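Local atomic coordinates of cellulase (Bacillus sp. BG-CS10, PDB entry 5E09), a protein that probably hydrolyses the internal beta-1,4-glucosidic bonds of cellulose, joining a family 5 catalytic barrel to an X2-type module and a family 46 carbohydrate-binding module in one halophilic enzyme. Residues Leu275-Ser280 / Asn312-Asn317; Phe292-Ile297 / Glu337-Thr342. All coordinates share one frame; numbering follows the deposited sequence.

Contact 1 of 2, residues Leu275-Ser280 / Asn312-Asn317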
loop_
_atom_site.group_PDB
_atom_site.type_symbol
_atom_site.label_atom_id
_atom_site.label_comp_id
_atom_site.label_asym_id
_atom_site.label_seq_id
_atom_site.Cartn_x
_atom_site.Cartn_y
_atom_site.Cartn_z
ATOM N N LEU A 275 4.257 -0.732 0.996
ATOM C CA LEU A 275 5.339 0.144 0.559
ATOM C C LEU A 275 5.867 -0.238 -0.821
ATOM O O LEU A 275 6.081 0.627 -1.678
ATOM C CB LEU A 275 6.478 0.112 1.575
ATOM C CG LEU A 275 7.259 1.409 1.751
ATOM C CD1 LEU A 275 6.335 2.478 2.299
ATOM C CD2 LEU A 275 8.452 1.196 2.668
ATOM N N GLY A 276 6.050 -1.540 -1.034
ATOM C CA GLY A 276 6.543 -2.056 -2.300
ATOM C C GLY A 276 5.764 -1.604 -3.523
ATOM O O GLY A 276 6.308 -1.583 -4.631
ATOM N N PHE A 277 4.498 -1.232 -3.329
ATOM C CA PHE A 277 3.667 -0.744 -4.430
ATOM C C PHE A 277 4.268 0.492 -5.104
ATOM O O PHE A 277 3.945 0.789 -6.254
ATOM C CB PHE A 277 2.250 -0.421 -3.947
ATOM C CG PHE A 277 1.406 -1.637 -3.669
ATOM C CD1 PHE A 277 1.883 -2.913 -3.930
ATOM C CD2 PHE A 277 0.128 -1.500 -3.149
ATOM C CE1 PHE A 277 1.106 -4.029 -3.674
ATOM C CE2 PHE A 277 -0.656 -2.614 -2.891
ATOM C CZ PHE A 277 -0.164 -3.881 -3.155
ATOM N N ASP A 278 5.130 1.216 -4.395
ATOM C CA ASP A 278 5.803 2.365 -4.999
ATOM C C ASP A 278 6.680 1.914 -6.169
ATOM O O ASP A 278 6.754 2.578 -7.203
ATOM C CB ASP A 278 6.622 3.121 -3.956
ATOM C CG ASP A 278 5.751 3.963 -3.040
ATOM O OD1 ASP A 278 4.612 4.292 -3.441
ATOM O OD2 ASP A 278 6.199 4.293 -1.920
ATOM N N THR A 279 7.327 0.768 -6.009
ATOM C CA THR A 279 7.958 0.101 -7.135
ATOM C C THR A 279 6.866 -0.407 -8.072
ATOM O O THR A 279 6.679 0.113 -9.169
ATOM C CB THR A 279 8.850 -1.074 -6.678
ATOM O OG1 THR A 279 9.784 -0.617 -5.692
ATOM C CG2 THR A 279 9.605 -1.670 -7.857
ATOM N N SER A 280 6.124 -1.411 -7.617
ATOM C CA SER A 280 5.078 -2.011 -8.433
ATOM C C SER A 280 4.167 -2.915 -7.617
ATOM O O SER A 280 4.546 -3.430 -6.567
ATOM C CB SER A 280 5.690 -2.817 -9.585
ATOM O OG SER A 280 4.711 -3.624 -10.216
ATOM N N ASN A 312 -2.204 6.059 -5.943
ATOM C CA ASN A 312 -1.434 7.057 -6.687
ATOM C C ASN A 312 -1.740 7.035 -8.181
ATOM O O ASN A 312 -1.080 7.717 -8.968
ATOM C CB ASN A 312 0.074 6.854 -6.462
ATOM C CG ASN A 312 0.579 5.492 -6.945
ATOM O OD1 ASN A 312 -0.068 4.813 -7.745
ATOM N ND2 ASN A 312 1.755 5.098 -6.463
ATOM N N GLY A 313 -2.731 6.232 -8.561
ATOM C CA GLY A 313 -3.061 6.019 -9.958
ATOM C C GLY A 313 -2.929 4.561 -10.371
ATOM O O GLY A 313 -3.345 4.179 -11.467
ATOM N N GLN A 314 -2.366 3.744 -9.483
ATOM C CA GLN A 314 -2.022 2.362 -9.807
ATOM C C GLN A 314 -3.102 1.337 -9.458
ATOM O O GLN A 314 -2.964 0.161 -9.793
ATOM C CB GLN A 314 -0.723 1.967 -9.095
ATOM C CG GLN A 314 -0.884 1.675 -7.610
ATOM C CD GLN A 314 0.448 1.452 -6.900
ATOM O OE1 GLN A 314 0.625 1.854 -5.749
ATOM N NE2 GLN A 314 1.386 0.807 -7.585
ATOM N N HIS A 315 -4.165 1.758 -8.781
ATOM C CA HIS A 315 -5.227 0.817 -8.424
ATOM C C HIS A 315 -6.468 1.010 -9.286
ATOM O O HIS A 315 -6.905 0.082 -9.963
ATOM C CB HIS A 315 -5.583 0.934 -6.941
ATOM C CG HIS A 315 -4.481 0.516 -6.026
ATOM N ND1 HIS A 315 -3.715 -0.618 -6.246
ATOM C CD2 HIS A 315 -3.989 1.074 -4.895
ATOM C CE1 HIS A 315 -2.821 -0.736 -5.290
ATOM N NE2 HIS A 315 -2.962 0.285 -4.452
ATOM N N LEU A 316 -7.049 2.204 -9.247
ATOM C CA LEU A 316 -8.127 2.533 -10.168
ATOM C C LEU A 316 -7.528 3.075 -11.457
ATOM O O LEU A 316 -6.769 4.042 -11.433
ATOM C CB LEU A 316 -9.087 3.556 -9.563
ATOM C CG LEU A 316 -10.296 3.920 -10.434
ATOM C CD1 LEU A 316 -11.343 2.814 -10.409
ATOM C CD2 LEU A 316 -10.906 5.235 -9.999
ATOM N N ASN A 317 -7.844 2.440 -12.580
ATOM C CA ASN A 317 -7.455 2.993 -13.872
ATOM C C ASN A 317 -8.305 4.232 -14.130
ATOM O O ASN A 317 -9.514 4.135 -14.338
ATOM C CB ASN A 317 -7.618 1.958 -14.993
ATOM C CG ASN A 317 -7.037 2.430 -16.323
ATOM O OD1 ASN A 317 -7.067 3.616 -16.653
ATOM N ND2 ASN A 317 -6.505 1.490 -17.094
HETATM O O HOH W 1 2.248 2.990 -3.625
HETATM O O HOH W 2 3.964 3.388 -8.295
HETATM O O HOH W 3 3.428 6.782 -4.227
#

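Contact 2 of 2, residues Phe292-Ile297 / Glu337-Thr342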
loop_
_atom_site.group_PDB
_atom_site.type_symbol
_atom_site.label_atom_id
_atom_site.label_comp_id
_atom_site.label_asym_id
_atom_site.label_seq_id
_atom_site.Cartn_x
_atom_site.Cartn_y
_atom_site.Cartn_z
ATOM N N PHE A 292 -2.864 -10.312 3.142
ATOM C CA PHE A 292 -2.461 -9.159 3.938
ATOM C C PHE A 292 -3.625 -8.193 4.112
ATOM O O PHE A 292 -3.986 -7.837 5.238
ATOM C CB PHE A 292 -1.272 -8.426 3.306
ATOM C CG PHE A 292 -0.944 -7.120 3.985
ATOM C CD1 PHE A 292 -0.121 -7.090 5.101
ATOM C CD2 PHE A 292 -1.471 -5.926 3.518
ATOM C CE1 PHE A 292 0.176 -5.889 5.739
ATOM C CE2 PHE A 292 -1.184 -4.728 4.151
ATOM C CZ PHE A 292 -0.359 -4.711 5.266
ATOM N N PHE A 293 -4.214 -7.760 3.000
ATOM C CA PHE A 293 -5.283 -6.766 3.098
ATOM C C PHE A 293 -6.528 -7.297 3.819
ATOM O O PHE A 293 -7.180 -6.554 4.563
ATOM C CB PHE A 293 -5.638 -6.234 1.708
ATOM C CG PHE A 293 -4.648 -5.226 1.192
ATOM C CD1 PHE A 293 -4.743 -3.892 1.563
ATOM C CD2 PHE A 293 -3.604 -5.612 0.364
ATOM C CE1 PHE A 293 -3.825 -2.949 1.107
ATOM C CE2 PHE A 293 -2.679 -4.676 -0.102
ATOM C CZ PHE A 293 -2.792 -3.341 0.274
ATOM N N GLU A 294 -6.841 -8.578 3.628
ATOM C CA GLU A 294 -7.975 -9.191 4.330
ATOM C C GLU A 294 -7.766 -9.148 5.850
ATOM O O GLU A 294 -8.645 -8.710 6.616
ATOM C CB GLU A 294 -8.175 -10.638 3.856
ATOM C CG GLU A 294 -9.496 -11.285 4.278
ATOM C CD GLU A 294 -9.439 -11.909 5.659
ATOM O OE1 GLU A 294 -8.338 -12.336 6.083
ATOM O OE2 GLU A 294 -10.499 -11.969 6.323
ATOM N N PHE A 295 -6.592 -9.603 6.277
ATOM C CA PHE A 295 -6.230 -9.579 7.690
ATOM C C PHE A 295 -6.285 -8.155 8.273
ATOM O O PHE A 295 -6.964 -7.887 9.284
ATOM C CB PHE A 295 -4.837 -10.180 7.853
ATOM C CG PHE A 295 -4.452 -10.461 9.270
ATOM C CD1 PHE A 295 -4.813 -11.652 9.877
ATOM C CD2 PHE A 295 -3.705 -9.546 9.989
ATOM C CE1 PHE A 295 -4.445 -11.918 11.189
ATOM C CE2 PHE A 295 -3.333 -9.805 11.295
ATOM C CZ PHE A 295 -3.702 -10.991 11.897
ATOM N N LEU A 296 -5.578 -7.244 7.609
ATOM C CA LEU A 296 -5.516 -5.847 8.032
ATOM C C LEU A 296 -6.897 -5.225 8.221
ATOM O O LEU A 296 -7.191 -4.646 9.276
ATOM C CB LEU A 296 -4.723 -5.018 7.017
ATOM C CG LEU A 296 -4.672 -3.510 7.292
ATOM C CD1 LEU A 296 -4.045 -3.229 8.653
ATOM C CD2 LEU A 296 -3.925 -2.767 6.190
ATOM N N ILE A 297 -7.747 -5.332 7.201
ATOM C CA ILE A 297 -9.043 -4.670 7.287
ATOM C C ILE A 297 -9.938 -5.349 8.336
ATOM O O ILE A 297 -10.712 -4.668 9.020
ATOM C CB ILE A 297 -9.735 -4.615 5.917
ATOM C CG1 ILE A 297 -8.933 -3.696 4.994
ATOM C CG2 ILE A 297 -11.160 -4.086 6.050
ATOM C CD1 ILE A 297 -9.405 -3.679 3.560
ATOM N N GLU A 337 -17.147 -5.669 4.838
ATOM C CA GLU A 337 -18.309 -6.260 5.505
ATOM C C GLU A 337 -17.948 -7.391 6.471
ATOM O O GLU A 337 -18.645 -7.614 7.464
ATOM C CB GLU A 337 -19.315 -6.770 4.470
ATOM C CG GLU A 337 -20.588 -7.335 5.079
ATOM C CD GLU A 337 -21.593 -7.792 4.027
ATOM O OE1 GLU A 337 -21.274 -7.698 2.819
ATOM O OE2 GLU A 337 -22.702 -8.236 4.411
ATOM N N GLY A 338 -16.864 -8.105 6.190
ATOM C CA GLY A 338 -16.503 -9.237 7.018
ATOM C C GLY A 338 -15.380 -10.053 6.425
ATOM O O GLY A 338 -14.874 -9.750 5.346
ATOM N N ARG A 339 -14.996 -11.104 7.135
ATOM C CA ARG A 339 -13.834 -11.899 6.756
ATOM C C ARG A 339 -14.084 -12.791 5.541
ATOM O O ARG A 339 -15.186 -13.309 5.354
ATOM C CB ARG A 339 -13.379 -12.755 7.943
ATOM C CG ARG A 339 -12.982 -11.935 9.162
ATOM C CD ARG A 339 -11.872 -12.609 9.955
ATOM N NE ARG A 339 -10.636 -12.721 9.181
ATOM C CZ ARG A 339 -9.523 -13.283 9.639
ATOM N NH1 ARG A 339 -9.491 -13.787 10.868
ATOM N NH2 ARG A 339 -8.442 -13.343 8.870
ATOM N N SER A 340 -13.050 -12.951 4.717
ATOM C CA SER A 340 -13.064 -13.889 3.598
ATOM C C SER A 340 -12.165 -15.070 3.907
ATOM O O SER A 340 -11.140 -14.919 4.576
ATOM C CB SER A 340 -12.601 -13.222 2.300
ATOM O OG SER A 340 -13.496 -12.207 1.898
ATOM N N ALA A 341 -12.545 -16.245 3.422
ATOM C CA ALA A 341 -11.664 -17.394 3.503
ATOM C C ALA A 341 -10.498 -17.180 2.548
ATOM O O ALA A 341 -10.632 -16.513 1.516
ATOM C CB ALA A 341 -12.406 -18.678 3.172
ATOM N N THR A 342 -9.345 -17.724 2.910
ATOM C CA THR A 342 -8.185 -17.668 2.042
ATOM C C THR A 342 -7.611 -19.074 1.974
ATOM O O THR A 342 -8.227 -20.020 2.464
ATOM C CB THR A 342 -7.125 -16.659 2.549
ATOM O OG1 THR A 342 -6.639 -17.069 3.832
ATOM C CG2 THR A 342 -7.721 -15.263 2.677
#

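Contact 1 of 2, residues Leu275-Ser280 / Asn312-Asn317
Gln314 reaches across to Phe277 and ties together two loops that follow the seventh and eighth strands (267-272 and 306-311) of the parallel eight-stranded beta/alpha (TIM) barrel. Its NE2 donates to Phe277 O at 2.9 Å in a nearly straight bond (165°), with the acceptor close to the amide plane; seen from the carbonyl, the donor is tilted 30° out of plane. Gln314 CG covers one face of the His315 imidazole, whose in-plane edge meets Phe277: CE1 lies 3.7 Å from Phe277 CD2. The other polar atom of the glutamine amide, OE1, rests 3.3 Å from Phe277 CB and accepts a hydrogen bond from water 1, which also donates to Asp278 OD1. From CG, set between backbone N and carbonyl carbon (chi1 76°), an extended chain carries the amide to the Phe277 backbone. Replacing the glutamine with an alanine would remove the amide, and Phe277 O would probably be left without this donor and water 1 without one of its acceptors. Water 3 forms a second bridge, donating to Asp278 OD1 and accepting from Asn312 ND2. Further out, Asn312 OD1 receives a weak bond from Gln314 N, and the turn behind the glutamine is fixed by Asp311 OD1, which accepts from Gly313 N and His315 N.

Contact 2 of 2, residues Phe292-Ile297 / Glu337-Thr342
Glu294, on helix 286-302 of the catalytic barrel, receives Arg339 in a two-pronged, side-on salt bridge that fastens the linker after helix 326-337 to the barrel's outer layer. Arg339 NH2 donates to Glu294 OE1 and Arg339 NE to Glu294 OE2, both at 3.0 Å and both nearly straight. Both oxygens use their syn lone pairs, and the carboxylate and guanidinium planes differ by only 7°, so the two flat groups meet edge to edge. Two parallel bonds of this kind fix the rotation of each group about its last bond. Glu294 OE2 also accepts a hydrogen bond from Ser340 N at 3.2 Å, the third to this carboxylate, which comes from above the carboxylate plane, whereas the arginine nitrogens lie near it. Three donors thus satisfy a buried carboxylate, and the neighbouring positive charge would be expected to favour its ionised form. The glutamate chain leaves the helix with CG opposite the backbone N (chi1 -167°) and bends at chi2, turning its oxygens toward the linker.

Three further polar groups of 337-342 find partners in the following module: Arg339 O accepts from Asn368 ND2, Ser340 O from His366 ND1, and Ser340 OG pairs with Ala423 N. Beside the salt bridge, the Phe295 ring stands at 76° to the guanidinium plane, with its CD1 4.1 Å from Arg339 NH2.

The centres of the two contacts lie about 20 Å apart, and their segments alternate along the chain: 275-280, 292-297, 312-317, then 337-342. Helix 286-302 connects them. It starts shortly after the loop of contact 1 and carries the first segment of contact 2, and the two sites touch where Phe277 CE2 packs 3.9 Å from Phe293 CZ. Phe328, on helix 326-337, meets both His315 of contact 1 and Phe293 of contact 2. Contact 1 joins the loops after strands 267-272 and 306-311, whereas contact 2 lies farther from the chain's centre, where the chain passes from barrel to the X2-type module, consistent with a defined placement of that module against the catalytic domain.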